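Long-range contacts in aminomethyltransferase (Bartonella henselae, PDB 3GIR), which belongs to the aminomethyltransferase (glycine cleavage T-protein) family and pairs a folate-binding domain with a C-terminal beta-barrel domain: residues Lys67-Thr72 / Phe343-Asp348; Pro315-Pro320 / Lys374-Ser379. All blocks are in the same frame, centred on the assembly; numbering follows the deposited sequence.

In the fold
The two contacts lie on the same side of the chain's centre, with their own centres about 20 Å apart, and both reach the antiparallel sheet of the C-terminal barrel domain. In chain order the segments alternate: 67-72, 315-320, 343-348, 374-379. Contact 1 joins the folate-binding domain to the barrel domain, bringing helix 65-74 against the turn between strands 334-344 and 349-356. Contact 2 is internal to the barrel domain, where the end of strand 309-315 and the first two residues of the loop after it lie beside strand 374-381. The two contacts also adjoin: F343, at the start of segment 343-348, packs on P320, at the end of segment 315-320.

Contact 1: residues Lys67-Thr72 / Phe343-Asp348; sequences KEHLHT and FGPSFD
The ring of P345 lies over one face of the H69 imidazole in a CH-pi contact that joins the folate-binding domain to the C-terminal barrel domain of this T-protein family member. H69 and L70 belong to helix 65-74; P345 and S346 sit in the turn where the chain leaves strand 334-344. CD of P345 stands 3.5 Å from the centroid of the H69 ring and only 5° off its normal, so a methylene is centred on the aromatic face. The H69 side chain is swung away from its backbone N (chi1 -180°), which carries the ring out from the helix to meet the turn.

Apolar packing continues beside the ring, where CD2 of L70 touches CB of P345 at 3.7 Å. P345 therefore meets two successive residues of the helix, and L66, about one turn earlier in the same helix, also packs on it.

The polar part of the contact uses the edge of the imidazole. S346 OG lies in the ring plane, 3.0 Å from H69 NE2, and either group could be the donor; the angle of 136° is well short of straight. ND1, the other ring nitrogen, is hydrogen-bonded to S253 of helix 248-257, so polar partners on two sides fix the rotation of the ring while proline packs on its face. E257 of the same helix adds a weak bond to H69 NE2 and hydrogen-bonds the backbone N of F347, tying the turn to this helix too. Within helix 65-74, OG1 of T72 and its own backbone N reach E68 O from opposite faces of the carbonyl plane, the hydroxyl at 3.0 Å.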
ATOM      1  N   LYS A  67     -16.451   9.416   9.649  1.00 19.56           N
ATOM      2  CA  LYS A  67     -16.795  10.442   8.682  1.00 19.24           C
ATOM      3  C   LYS A  67     -15.605  10.740   7.741  1.00 18.33           C
ATOM      4  O   LYS A  67     -15.796  11.107   6.586  1.00 20.00           O
ATOM      5  CB  LYS A  67     -17.371  11.704   9.298  1.00 20.08           C
ATOM      6  CG  LYS A  67     -18.817  11.533   9.840  1.00 23.93           C
ATOM      7  CD  LYS A  67     -19.305  12.770  10.481  1.00 31.69           C
ATOM      8  CE  LYS A  67     -20.761  12.563  10.965  1.00 38.25           C
ATOM      9  NZ  LYS A  67     -21.076  13.633  11.991  1.00 42.54           N
ATOM     10  N   GLU A  68     -14.388  10.532   8.184  1.00 18.22           N
ATOM     11  CA  GLU A  68     -13.214  10.735   7.323  1.00 16.72           C
ATOM     12  C   GLU A  68     -13.211   9.666   6.221  1.00 17.31           C
ATOM     13  O   GLU A  68     -12.969   9.913   5.033  1.00 18.54           O
ATOM     14  CB  GLU A  68     -11.891  10.640   8.155  1.00 16.96           C
ATOM     15  CG  GLU A  68     -11.616  11.818   9.060  1.00 19.45           C
ATOM     16  CD  GLU A  68     -10.548  11.544  10.142  1.00 17.88           C
ATOM     17  OE1 GLU A  68      -9.541  10.887   9.872  1.00 17.58           O
ATOM     18  OE2 GLU A  68     -10.709  12.022  11.265  1.00 19.87           O
ATOM     19  N   HIS A  69     -13.475   8.420   6.637  1.00 16.68           N
ATOM     20  CA  HIS A  69     -13.646   7.329   5.684  1.00 17.92           C
ATOM     21  C   HIS A  69     -14.721   7.624   4.661  1.00 17.28           C
ATOM     22  O   HIS A  69     -14.519   7.563   3.412  1.00 17.68           O
ATOM     23  CB  HIS A  69     -13.900   6.025   6.460  1.00 17.71           C
ATOM     24  CG  HIS A  69     -14.093   4.817   5.586  1.00 17.01           C
ATOM     25  ND1 HIS A  69     -13.229   3.744   5.599  1.00 17.05           N
ATOM     26  CD2 HIS A  69     -15.067   4.521   4.687  1.00 18.20           C
ATOM     27  CE1 HIS A  69     -13.658   2.840   4.732  1.00 17.24           C
ATOM     28  NE2 HIS A  69     -14.766   3.292   4.146  1.00 17.95           N
ATOM     29  N   LEU A  70     -15.926   7.918   5.170  1.00 17.53           N
ATOM     30  CA  LEU A  70     -17.054   8.195   4.299  1.00 18.49           C
ATOM     31  C   LEU A  70     -16.793   9.410   3.426  1.00 17.37           C
ATOM     32  O   LEU A  70     -17.146   9.376   2.247  1.00 19.81           O
ATOM     33  CB  LEU A  70     -18.354   8.316   5.112  1.00 19.08           C
ATOM     34  CG  LEU A  70     -18.805   7.041   5.842  1.00 20.31           C
ATOM     35  CD1 LEU A  70     -19.934   7.413   6.895  1.00 25.38           C
ATOM     36  CD2 LEU A  70     -19.212   5.896   4.930  1.00 21.12           C
ATOM     37  N   HIS A  71     -16.130  10.419   3.971  1.00 18.33           N
ATOM     38  CA  HIS A  71     -15.763  11.604   3.197  1.00 18.56           C
ATOM     39  C   HIS A  71     -14.934  11.287   1.962  1.00 19.07           C
ATOM     40  O   HIS A  71     -15.168  11.823   0.858  1.00 18.43           O
ATOM     41  CB  HIS A  71     -15.100  12.680   4.077  1.00 19.22           C
ATOM     42  CG  HIS A  71     -14.764  13.919   3.304  1.00 22.32           C
ATOM     43  ND1 HIS A  71     -15.665  14.954   3.158  1.00 21.18           N
ATOM     44  CD2 HIS A  71     -13.663  14.258   2.591  1.00 20.34           C
ATOM     45  CE1 HIS A  71     -15.101  15.901   2.416  1.00 21.61           C
ATOM     46  NE2 HIS A  71     -13.901  15.498   2.037  1.00 21.21           N
ATOM     47  N   THR A  72     -13.983  10.357   2.105  1.00 17.30           N
ATOM     48  CA  THR A  72     -13.093   9.980   1.032  1.00 17.26           C
ATOM     49  C   THR A  72     -13.853   9.318  -0.087  1.00 18.35           C
ATOM     50  O   THR A  72     -13.581   9.548  -1.257  1.00 20.34           O
ATOM     51  CB  THR A  72     -11.912   9.073   1.546  1.00 17.18           C
ATOM     52  OG1 THR A  72     -11.202   9.746   2.604  1.00 17.70           O
ATOM     53  CG2 THR A  72     -10.939   8.695   0.486  1.00 16.48           C
ATOM     54  N   PHE A 343     -13.781  -1.853  11.498  1.00 20.70           N
ATOM     55  CA  PHE A 343     -15.099  -1.557  10.992  1.00 20.64           C
ATOM     56  C   PHE A 343     -14.975  -0.872   9.657  1.00 20.64           C
ATOM     57  O   PHE A 343     -14.229   0.121   9.534  1.00 21.94           O
ATOM     58  CB  PHE A 343     -15.874  -0.701  11.969  1.00 21.79           C
ATOM     59  CG  PHE A 343     -17.298  -0.461  11.557  1.00 21.00           C
ATOM     60  CD1 PHE A 343     -18.266  -1.427  11.770  1.00 22.57           C
ATOM     61  CD2 PHE A 343     -17.674   0.752  10.993  1.00 26.37           C
ATOM     62  CE1 PHE A 343     -19.564  -1.196  11.363  1.00 26.16           C
ATOM     63  CE2 PHE A 343     -18.949   0.992  10.630  1.00 28.83           C
ATOM     64  CZ  PHE A 343     -19.882  -0.002  10.783  1.00 26.85           C
ATOM     65  N   GLY A 344     -15.652  -1.386   8.632  1.00 19.71           N
ATOM     66  CA  GLY A 344     -15.663  -0.694   7.336  1.00 18.80           C
ATOM     67  C   GLY A 344     -16.946   0.090   7.162  1.00 19.25           C
ATOM     68  O   GLY A 344     -17.992  -0.521   6.968  1.00 20.03           O
ATOM     69  N   PRO A 345     -16.915   1.411   7.214  1.00 20.92           N
ATOM     70  CA  PRO A 345     -18.177   2.168   7.147  1.00 20.30           C
ATOM     71  C   PRO A 345     -18.914   2.057   5.813  1.00 21.72           C
ATOM     72  O   PRO A 345     -20.150   2.243   5.760  1.00 21.66           O
ATOM     73  CB  PRO A 345     -17.724   3.616   7.374  1.00 21.74           C
ATOM     74  CG  PRO A 345     -16.479   3.473   8.158  1.00 22.29           C
ATOM     75  CD  PRO A 345     -15.793   2.302   7.572  1.00 20.00           C
ATOM     76  N   SER A 346     -18.183   1.793   4.738  1.00 20.81           N
ATOM     77  CA  SER A 346     -18.803   1.642   3.402  1.00 21.16           C
ATOM     78  C   SER A 346     -19.436   0.272   3.301  1.00 22.62           C
ATOM     79  O   SER A 346     -20.585   0.149   2.877  1.00 25.62           O
ATOM     80  CB  SER A 346     -17.853   1.904   2.258  1.00 21.31           C
ATOM     81  OG  SER A 346     -17.254   3.146   2.393  1.00 20.82           O
ATOM     82  N   PHE A 347     -18.726  -0.749   3.765  1.00 22.58           N
ATOM     83  CA  PHE A 347     -19.252  -2.109   3.819  1.00 23.38           C
ATOM     84  C   PHE A 347     -20.392  -2.220   4.844  1.00 24.71           C
ATOM     85  O   PHE A 347     -21.258  -3.114   4.692  1.00 25.48           O
ATOM     86  CB  PHE A 347     -18.126  -3.071   4.203  1.00 23.84           C
ATOM     87  CG  PHE A 347     -18.494  -4.525   4.086  1.00 21.59           C
ATOM     88  CD1 PHE A 347     -18.804  -5.041   2.837  1.00 23.71           C
ATOM     89  CD2 PHE A 347     -18.557  -5.343   5.169  1.00 23.21           C
ATOM     90  CE1 PHE A 347     -19.144  -6.394   2.676  1.00 23.96           C
ATOM     91  CE2 PHE A 347     -18.892  -6.732   5.059  1.00 21.28           C
ATOM     92  CZ  PHE A 347     -19.172  -7.237   3.786  1.00 24.17           C
ATOM     93  N   ASP A 348     -20.399  -1.287   5.803  1.00 25.73           N
ATOM     94  CA  ASP A 348     -21.302  -1.195   6.935  1.00 26.27           C
ATOM     95  C   ASP A 348     -21.242  -2.423   7.804  1.00 25.94           C
ATOM     96  O   ASP A 348     -22.271  -2.973   8.215  1.00 26.39           O
ATOM     97  CB  ASP A 348     -22.726  -0.916   6.499  1.00 27.47           C
ATOM     98  CG  ASP A 348     -23.579  -0.429   7.635  1.00 29.68           C
ATOM     99  OD1 ASP A 348     -23.069   0.187   8.608  1.00 35.51           O
ATOM    100  OD2 ASP A 348     -24.789  -0.707   7.553  1.00 36.35           O
TER

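Contact 2: residues Pro315-Pro320 / Lys374-Ser379; sequences PQTRQP and KKIALS
The backbone N of Q316 donates to A377 O at 3.0 Å, with an N-H...O angle of 161°, the one direct hydrogen bond between the two segments. The Q316 side chain runs on past the same residue: its CB and CG pass close to A377 O, and its OE1 comes within 3.5 Å of A377 CB. With CG beside the backbone N (chi1 -64°) and the chain extended beyond it, the amide reaches along the strand until NE2 lies 3.9 Å from S379 CB. A water joins the same two residues, Q316 and A377, a second time, accepting from A377 N at 2.9 Å and donating weakly to Q316 O.

P315 and L378 form an antiparallel, non-hydrogen-bonded pair where strand 309-315 ends against strand 374-381 in the sheet of the C-terminal barrel domain. Their side chains share one face of that sheet, CG of P315 standing 4.2 Å from CD2 of L378. I321 packs against both, and against I376 as well.

Further along, CG2 of T317 touches CG2 of I376 at 4.0 Å, the two side chains crossing at about a right angle. An ST turn shapes the departing loop, in which T317 OG1 accepts from Q319 N at 3.1 Å. Across strand 374-381, backbone bonds of I376 to T369 and of L378 to V367 hold it to strand 366-371, and A377 packs on F368.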
ATOM      1  N   PRO A 315     -16.323 -11.187   9.830  1.00 18.64           N
ATOM      2  CA  PRO A 315     -16.810 -11.549  11.161  1.00 20.72           C
ATOM      3  C   PRO A 315     -18.334 -11.581  11.199  1.00 21.56           C
ATOM      4  O   PRO A 315     -18.962 -10.725  10.587  1.00 23.28           O
ATOM      5  CB  PRO A 315     -16.257 -10.397  12.026  1.00 20.88           C
ATOM      6  CG  PRO A 315     -15.153  -9.920  11.353  1.00 21.33           C
ATOM      7  CD  PRO A 315     -15.525  -9.938   9.875  1.00 21.21           C
ATOM      8  N   GLN A 316     -18.888 -12.589  11.851  1.00 22.88           N
ATOM      9  CA  GLN A 316     -20.372 -12.732  11.996  1.00 24.96           C
ATOM     10  C   GLN A 316     -20.738 -12.114  13.312  1.00 28.49           C
ATOM     11  O   GLN A 316     -21.068 -12.787  14.294  1.00 32.46           O
ATOM     12  CB  GLN A 316     -20.745 -14.191  11.964  1.00 24.58           C
ATOM     13  CG  GLN A 316     -20.414 -14.815  10.634  1.00 24.95           C
ATOM     14  CD  GLN A 316     -20.852 -16.301  10.515  1.00 25.18           C
ATOM     15  OE1 GLN A 316     -21.598 -16.876  11.361  1.00 27.95           O
ATOM     16  NE2 GLN A 316     -20.357 -16.917   9.464  1.00 27.44           N
ATOM     17  N   THR A 317     -20.574 -10.822  13.351  1.00 31.66           N
ATOM     18  CA  THR A 317     -20.786 -10.064  14.584  1.00 33.56           C
ATOM     19  C   THR A 317     -20.718  -8.623  14.114  1.00 35.19           C
ATOM     20  O   THR A 317     -20.221  -8.355  13.008  1.00 34.21           O
ATOM     21  CB  THR A 317     -19.780 -10.376  15.706  1.00 34.46           C
ATOM     22  OG1 THR A 317     -19.913  -9.337  16.686  1.00 39.44           O
ATOM     23  CG2 THR A 317     -18.264 -10.365  15.238  1.00 32.39           C
ATOM     24  N   ARG A 318     -21.272  -7.704  14.910  1.00 36.27           N
ATOM     25  CA  ARG A 318     -21.222  -6.288  14.560  1.00 37.58           C
ATOM     26  C   ARG A 318     -19.952  -5.654  15.090  1.00 36.25           C
ATOM     27  O   ARG A 318     -19.556  -4.556  14.633  1.00 36.85           O
ATOM     28  CB  ARG A 318     -22.469  -5.554  15.089  1.00 39.32           C
ATOM     29  CG  ARG A 318     -23.745  -5.760  14.241  1.00 43.47           C
ATOM     30  CD  ARG A 318     -25.013  -5.685  15.156  1.00 50.69           C
ATOM     31  NE  ARG A 318     -26.246  -6.028  14.443  1.00 57.04           N
ATOM     32  CZ  ARG A 318     -26.603  -7.262  14.073  1.00 60.93           C
ATOM     33  NH1 ARG A 318     -25.833  -8.314  14.356  1.00 62.10           N
ATOM     34  NH2 ARG A 318     -27.746  -7.443  13.410  1.00 62.18           N
ATOM     35  N   GLN A 319     -19.310  -6.340  16.047  1.00 34.10           N
ATOM     36  CA  GLN A 319     -18.068  -5.840  16.642  1.00 34.71           C
ATOM     37  C   GLN A 319     -16.803  -6.316  15.893  1.00 30.88           C
ATOM     38  O   GLN A 319     -16.655  -7.497  15.631  1.00 30.05           O
ATOM     39  CB  GLN A 319     -18.033  -6.222  18.118  1.00 35.27           C
ATOM     40  CG  GLN A 319     -19.234  -5.588  18.869  1.00 38.52           C
ATOM     41  CD  GLN A 319     -19.376  -4.046  18.651  1.00 44.36           C
ATOM     42  OE1 GLN A 319     -18.399  -3.290  18.779  1.00 47.76           O
ATOM     43  NE2 GLN A 319     -20.602  -3.592  18.316  1.00 46.70           N
ATOM     44  N   PRO A 320     -15.917  -5.376  15.510  1.00 28.63           N
ATOM     45  CA  PRO A 320     -14.723  -5.850  14.776  1.00 28.16           C
ATOM     46  C   PRO A 320     -13.870  -6.881  15.533  1.00 26.98           C
ATOM     47  O   PRO A 320     -13.755  -6.837  16.754  1.00 28.14           O
ATOM     48  CB  PRO A 320     -13.910  -4.565  14.551  1.00 29.41           C
ATOM     49  CG  PRO A 320     -14.932  -3.465  14.561  1.00 28.78           C
ATOM     50  CD  PRO A 320     -16.055  -3.900  15.430  1.00 29.44           C
ATOM     51  N   LYS A 374     -16.036 -17.046  24.503  1.00 27.81           N
ATOM     52  CA  LYS A 374     -17.064 -17.585  23.592  1.00 28.87           C
ATOM     53  C   LYS A 374     -16.468 -17.708  22.186  1.00 28.58           C
ATOM     54  O   LYS A 374     -15.679 -16.893  21.748  1.00 26.98           O
ATOM     55  CB  LYS A 374     -18.235 -16.634  23.508  1.00 30.47           C
ATOM     56  CG  LYS A 374     -19.176 -16.610  24.715  1.00 35.66           C
ATOM     57  CD  LYS A 374     -20.551 -16.089  24.308  1.00 39.80           C
ATOM     58  CE  LYS A 374     -21.551 -16.097  25.489  1.00 42.15           C
ATOM     59  NZ  LYS A 374     -22.725 -15.120  25.242  1.00 43.49           N
ATOM     60  N   LYS A 375     -16.886 -18.734  21.481  1.00 27.24           N
ATOM     61  CA  LYS A 375     -16.446 -18.971  20.134  1.00 27.05           C
ATOM     62  C   LYS A 375     -17.257 -18.077  19.171  1.00 25.81           C
ATOM     63  O   LYS A 375     -18.495 -17.941  19.297  1.00 27.19           O
ATOM     64  CB  LYS A 375     -16.592 -20.475  19.892  1.00 28.66           C
ATOM     65  CG  LYS A 375     -15.997 -21.017  18.676  1.00 34.98           C
ATOM     66  CD  LYS A 375     -16.052 -22.592  18.673  1.00 42.04           C
ATOM     67  CE  LYS A 375     -17.161 -23.189  17.740  1.00 44.68           C
ATOM     68  NZ  LYS A 375     -16.866 -24.491  16.999  1.00 45.60           N
ATOM     69  N   ILE A 376     -16.559 -17.348  18.296  1.00 23.74           N
ATOM     70  CA  ILE A 376     -17.138 -16.379  17.382  1.00 24.66           C
ATOM     71  C   ILE A 376     -16.818 -16.826  15.948  1.00 22.68           C
ATOM     72  O   ILE A 376     -15.660 -17.147  15.657  1.00 22.21           O
ATOM     73  CB  ILE A 376     -16.507 -14.947  17.494  1.00 25.80           C
ATOM     74  CG1 ILE A 376     -16.931 -14.267  18.783  1.00 32.23           C
ATOM     75  CG2 ILE A 376     -16.948 -14.023  16.284  1.00 29.27           C
ATOM     76  CD1 ILE A 376     -18.147 -14.843  19.329  1.00 31.36           C
ATOM     77  N   ALA A 377     -17.795 -16.809  15.046  1.00 21.44           N
ATOM     78  CA  ALA A 377     -17.562 -17.310  13.687  1.00 20.69           C
ATOM     79  C   ALA A 377     -17.151 -16.177  12.750  1.00 18.58           C
ATOM     80  O   ALA A 377     -17.599 -15.030  12.898  1.00 20.55           O
ATOM     81  CB  ALA A 377     -18.849 -18.018  13.145  1.00 21.52           C
ATOM     82  N   LEU A 378     -16.271 -16.457  11.826  1.00 17.72           N
ATOM     83  CA  LEU A 378     -15.976 -15.579  10.670  1.00 17.74           C
ATOM     84  C   LEU A 378     -16.177 -16.449   9.407  1.00 19.22           C
ATOM     85  O   LEU A 378     -15.975 -17.656   9.479  1.00 21.20           O
ATOM     86  CB  LEU A 378     -14.526 -15.157  10.610  1.00 18.68           C
ATOM     87  CG  LEU A 378     -13.995 -14.409  11.860  1.00 18.34           C
ATOM     88  CD1 LEU A 378     -13.551 -15.373  13.013  1.00 19.50           C
ATOM     89  CD2 LEU A 378     -12.919 -13.430  11.470  1.00 17.10           C
ATOM     90  N   SER A 379     -16.510 -15.855   8.267  1.00 18.90           N
ATOM     91  CA  SER A 379     -16.500 -16.643   7.058  0.50 17.08           C
ATOM     92  C   SER A 379     -15.463 -16.078   6.093  1.00 16.77           C
ATOM     93  O   SER A 379     -15.257 -14.839   5.970  1.00 18.74           O
ATOM     94  CB  SER A 379     -17.915 -16.654   6.438  0.50 17.44           C
ATOM     95  OG  SER A 379     -18.352 -15.328   6.140  0.50 15.00           O
TER
HETATM   96  O   HOH W   1     -20.421 -15.775  15.558  1.00 34.07           O